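Local coordinates for transcriptional activator TenA-1 (Sulfolobus solfataricus P2, PDB 2QZC), which is a putative TenA-type thiaminase, probably hydrolysing thiamin or its aminopyrimidine breakdown products, with an all-helical heme oxygenase-like fold, at residues G34-D39 and A205-D210; P67-T72 and I175-D180. All blocks are in the same frame, centred on the assembly; numbering follows the deposited sequence.

Contact 1: residues G34-D39 and A205-D210; sequences GSLPLD and ASLRKD
Lys209 NZ meets Asp39 OD2 at 2.9 Å, a charged hydrogen bond that makes a salt bridge between the two segments. The carboxylate offers the anti lone pair of OD2, on the side away from OD1, and the two side chains meet at about a right angle. The lysine chain is bent at its third torsion (chi3 -55°), and Lys209 CE comes to 3.5 Å from Asp39 OD2, so a methylene as well as the ammonium lies against that oxygen. Both residues are exposed; Asp39 was modelled in two conformers, and the bridge is described for one of them, so its permanence is uncertain. Deeper in, the contact is a single apolar touch: Leu36 CD1 rests 3.8 Å from Leu207 CD2, one methyl from each side.

Lys209, the first residue past helix 186-208, has positive phi and closes a Schellman motif, the Asp210 N to Ala205 O bond measuring 3.0 Å. Across this turn, Arg208 grips Asp210 side-on, NE to OD1 at 2.8 Å and NH2 to OD2 at 2.9 Å, both oxygens close to the guanidinium plane. Pro37 is at the N-cap position of helix 38-63; the contact sets the start of that helix against the end of helix 186-208. Leu36 also packs on Phe27 and Met31 of helix 26-32, its carbonyl takes the hydroxyl of Tyr156 from helix 154-164, and Tyr43 bonds to Asp210 O.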
# COMPACT_ATOMS: atom_id res chain seq x y z
N GLY A 34 -18.05 -18.62 -25.31
CA GLY A 34 -17.34 -17.84 -26.30
C GLY A 34 -18.15 -16.89 -27.12
O GLY A 34 -17.55 -16.19 -27.94
N SER A 35 -19.47 -16.84 -26.92
CA SER A 35 -20.36 -16.04 -27.75
C SER A 35 -20.40 -14.54 -27.42
O SER A 35 -20.99 -13.77 -28.19
CB SER A 35 -21.80 -16.58 -27.69
OG SER A 35 -22.37 -16.40 -26.39
N LEU A 36 -19.82 -14.11 -26.29
CA LEU A 36 -19.82 -12.69 -25.95
C LEU A 36 -19.11 -11.91 -27.05
O LEU A 36 -17.94 -12.21 -27.35
CB LEU A 36 -19.09 -12.42 -24.61
CG LEU A 36 -19.17 -10.99 -24.07
CD1 LEU A 36 -20.59 -10.70 -23.57
CD2 LEU A 36 -18.12 -10.78 -22.95
N PRO A 37 -19.79 -10.90 -27.64
CA PRO A 37 -19.09 -10.13 -28.64
C PRO A 37 -17.85 -9.41 -28.11
O PRO A 37 -17.89 -8.85 -27.00
CB PRO A 37 -20.14 -9.10 -29.07
CG PRO A 37 -21.42 -9.69 -28.75
CD PRO A 37 -21.17 -10.45 -27.47
N LEU A 38 -16.77 -9.42 -28.86
CA LEU A 38 -15.55 -8.75 -28.43
C LEU A 38 -15.71 -7.25 -28.18
O LEU A 38 -15.00 -6.72 -27.30
CB LEU A 38 -14.34 -9.08 -29.33
CG LEU A 38 -13.78 -10.51 -29.24
CD1 LEU A 38 -12.60 -10.58 -30.25
CD2 LEU A 38 -13.28 -10.92 -27.86
N ASP A 39 -16.61 -6.56 -28.88
CA ASP A 39 -16.84 -5.11 -28.62
C ASP A 39 -17.38 -4.88 -27.20
O ASP A 39 -17.07 -3.85 -26.57
CB ASP A 39 -17.75 -4.40 -29.66
CG ASP A 39 -19.24 -4.81 -29.56
OD1 ASP A 39 -19.55 -6.00 -29.74
OD2 ASP A 39 -20.11 -3.93 -29.34
N ALA A 205 -24.30 -3.35 -17.16
CA ALA A 205 -23.91 -2.10 -17.82
C ALA A 205 -22.98 -2.34 -19.01
O ALA A 205 -23.03 -1.58 -20.00
CB ALA A 205 -23.27 -1.15 -16.80
N SER A 206 -22.17 -3.39 -18.92
CA SER A 206 -21.28 -3.76 -20.03
C SER A 206 -22.11 -4.40 -21.16
O SER A 206 -21.90 -4.06 -22.32
CB SER A 206 -20.14 -4.65 -19.56
OG SER A 206 -19.16 -3.89 -18.85
N LEU A 207 -23.04 -5.31 -20.85
CA LEU A 207 -23.90 -5.88 -21.92
C LEU A 207 -24.66 -4.80 -22.69
O LEU A 207 -24.85 -4.90 -23.90
CB LEU A 207 -24.86 -6.93 -21.34
CG LEU A 207 -24.25 -8.23 -20.83
CD1 LEU A 207 -25.33 -9.13 -20.17
CD2 LEU A 207 -23.53 -8.99 -21.95
N ARG A 208 -25.08 -3.73 -22.00
CA ARG A 208 -25.81 -2.63 -22.61
C ARG A 208 -24.91 -1.56 -23.21
O ARG A 208 -25.41 -0.68 -23.93
CB ARG A 208 -26.67 -1.93 -21.55
CG ARG A 208 -27.80 -2.76 -20.95
CD ARG A 208 -28.73 -1.89 -20.14
NE ARG A 208 -28.05 -1.29 -18.98
CZ ARG A 208 -28.15 -1.69 -17.71
NH1 ARG A 208 -28.93 -2.67 -17.33
NH2 ARG A 208 -27.45 -1.06 -16.77
N LYS A 209 -23.60 -1.59 -22.91
CA LYS A 209 -22.68 -0.51 -23.24
C LYS A 209 -23.27 0.83 -22.78
O LYS A 209 -23.45 1.76 -23.58
CB LYS A 209 -22.25 -0.51 -24.71
CG LYS A 209 -21.47 -1.77 -25.06
CD LYS A 209 -20.69 -1.68 -26.39
CE LYS A 209 -21.55 -1.32 -27.55
NZ LYS A 209 -20.63 -1.09 -28.74
N ASP A 210 -23.55 0.94 -21.48
CA ASP A 210 -24.13 2.16 -20.90
C ASP A 210 -23.29 3.41 -21.14
O ASP A 210 -22.08 3.33 -21.29
CB ASP A 210 -24.32 2.04 -19.39
CG ASP A 210 -25.48 1.18 -18.96
OD1 ASP A 210 -26.37 0.84 -19.80
OD2 ASP A 210 -25.53 0.91 -17.73

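Contact 2: residues P67-T72 and I175-D180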
# COMPACT_ATOMS: atom_id res chain seq x y z
N PRO A 67 -4.83 -4.53 10.74
CA PRO A 67 -3.78 -5.20 11.55
C PRO A 67 -2.51 -5.32 10.71
O PRO A 67 -2.57 -5.75 9.55
CB PRO A 67 -4.38 -6.59 11.83
CG PRO A 67 -5.85 -6.39 11.69
CD PRO A 67 -5.97 -5.44 10.52
N ILE A 68 -1.37 -4.93 11.27
CA ILE A 68 -0.16 -4.81 10.48
C ILE A 68 0.26 -6.08 9.75
O ILE A 68 0.67 -6.02 8.60
CB ILE A 68 1.01 -4.16 11.29
CG1 ILE A 68 2.12 -3.67 10.35
CG2 ILE A 68 1.48 -5.11 12.40
CD1 ILE A 68 1.74 -2.51 9.48
N ASP A 69 0.14 -7.23 10.42
CA ASP A 69 0.52 -8.51 9.82
C ASP A 69 -0.37 -8.88 8.63
O ASP A 69 0.13 -9.29 7.59
CB ASP A 69 0.51 -9.67 10.86
CG ASP A 69 -0.88 -9.89 11.52
OD1 ASP A 69 -1.47 -8.90 12.05
OD2 ASP A 69 -1.36 -11.06 11.51
N LYS A 70 -1.69 -8.68 8.82
CA LYS A 70 -2.68 -9.04 7.79
C LYS A 70 -2.54 -8.14 6.58
O LYS A 70 -2.53 -8.63 5.43
CB LYS A 70 -4.10 -8.96 8.33
CG LYS A 70 -4.43 -9.88 9.52
CD LYS A 70 -4.23 -11.32 9.15
CE LYS A 70 -4.74 -12.26 10.22
NZ LYS A 70 -3.99 -12.09 11.49
N VAL A 71 -2.41 -6.84 6.81
CA VAL A 71 -2.31 -5.91 5.67
C VAL A 71 -0.99 -6.05 4.89
O VAL A 71 -1.00 -6.02 3.64
CB VAL A 71 -2.63 -4.42 6.02
CG1 VAL A 71 -4.03 -4.27 6.62
CG2 VAL A 71 -1.58 -3.79 6.88
N THR A 72 0.14 -6.26 5.59
CA THR A 72 1.44 -6.44 4.94
C THR A 72 1.45 -7.68 4.02
O THR A 72 1.98 -7.63 2.91
CB THR A 72 2.57 -6.53 5.98
OG1 THR A 72 2.50 -5.38 6.82
CG2 THR A 72 3.92 -6.58 5.31
N ILE A 175 -6.36 -12.40 1.74
CA ILE A 175 -7.57 -11.61 2.01
C ILE A 175 -8.48 -12.35 2.99
O ILE A 175 -8.98 -11.74 3.95
CB ILE A 175 -8.29 -11.27 0.68
CG1 ILE A 175 -7.41 -10.30 -0.15
CG2 ILE A 175 -9.73 -10.69 0.95
CD1 ILE A 175 -7.81 -10.19 -1.64
N LEU A 176 -8.66 -13.65 2.79
CA LEU A 176 -9.50 -14.46 3.68
C LEU A 176 -8.90 -14.57 5.08
O LEU A 176 -9.66 -14.60 6.03
CB LEU A 176 -9.84 -15.83 3.07
CG LEU A 176 -10.73 -15.83 1.80
CD1 LEU A 176 -11.07 -17.24 1.34
CD2 LEU A 176 -12.04 -15.02 1.97
N TYR A 177 -7.56 -14.65 5.21
CA TYR A 177 -6.89 -14.66 6.52
C TYR A 177 -7.24 -13.36 7.28
O TYR A 177 -7.53 -13.37 8.49
CB TYR A 177 -5.37 -14.83 6.28
CG TYR A 177 -4.47 -14.92 7.49
CD1 TYR A 177 -4.70 -15.88 8.49
CD2 TYR A 177 -3.32 -14.12 7.60
CE1 TYR A 177 -3.84 -15.97 9.61
CE2 TYR A 177 -2.44 -14.23 8.70
CZ TYR A 177 -2.72 -15.15 9.70
OH TYR A 177 -1.87 -15.25 10.78
N ALA A 178 -7.23 -12.23 6.57
CA ALA A 178 -7.61 -10.94 7.18
C ALA A 178 -9.12 -10.90 7.50
O ALA A 178 -9.52 -10.42 8.55
CB ALA A 178 -7.27 -9.78 6.26
N LEU A 179 -9.95 -11.40 6.58
CA LEU A 179 -11.40 -11.45 6.79
C LEU A 179 -11.79 -12.29 8.01
O LEU A 179 -12.75 -11.93 8.70
CB LEU A 179 -12.13 -11.95 5.54
CG LEU A 179 -13.66 -11.94 5.52
CD1 LEU A 179 -14.20 -10.50 5.58
CD2 LEU A 179 -14.18 -12.61 4.27
N ASP A 180 -11.04 -13.36 8.26
CA ASP A 180 -11.34 -14.22 9.45
C ASP A 180 -11.25 -13.50 10.80
O ASP A 180 -11.83 -13.99 11.79
CB ASP A 180 -10.49 -15.49 9.41
CG ASP A 180 -10.93 -16.46 8.31
OD1 ASP A 180 -12.09 -16.43 7.84
OD2 ASP A 180 -10.06 -17.28 7.92
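One face of the Tyr177 ring carries the side chain of Lys70, whose CE sits over the centre of the ring, 3.4 Å from the centroid and only 14° off the normal, a CH-pi contact. Lys70 NZ lies over the same face at 4.2 Å from the Tyr177 centroid, which makes a cation-pi pair, while Lys70 CD comes to 3.3 Å from Tyr177 CD2. Lysine and tyrosine cross at about a right angle; bends at chi2 and chi4 fold the lysine chain over the ring. Tyr177 has two deposited conformers, and this packing belongs to the one described.

Here helices 68-78 and 166-179 of the heme oxygenase-like bundle pack together: the axes of 68-72 and 175-179 approach to 9.2 Å and cross at -157°, nearly antiparallel. The backbones draw nearest at Lys70 and Ala178, where the small alanine puts its CB 3.9 Å from Lys70 CB; Leu131 of helix 127-148 and Ile74 also pack on that alanine.

The ammonium is shared between two carboxylates, which would probably favour its charged form: Lys70 NZ bonds to Asp69 OD2 at 2.8 Å, approaching on the syn side, and forms a salt bridge with Glu181 just past the second segment.

How the contacts relate
Contact 1 and contact 2 lie on opposite sides of the chain's centre, about 35 Å apart between centres and about 22 Å between nearest atoms, so neither touches the other. Along the chain they are nested: 34-39 comes first, then 67-72 and 175-180, and finally 205-210. Helix 38-63 is followed directly by helix 68-78, and helix 166-179 by helix 186-208; each contact pairs one helix of the first half with one of the last part of the chain, 38-63 with 186-208 and 68-78 with 166-179. Together the two contacts tie early and late parts of the chain at two distant places of one all-helical TenA-family domain.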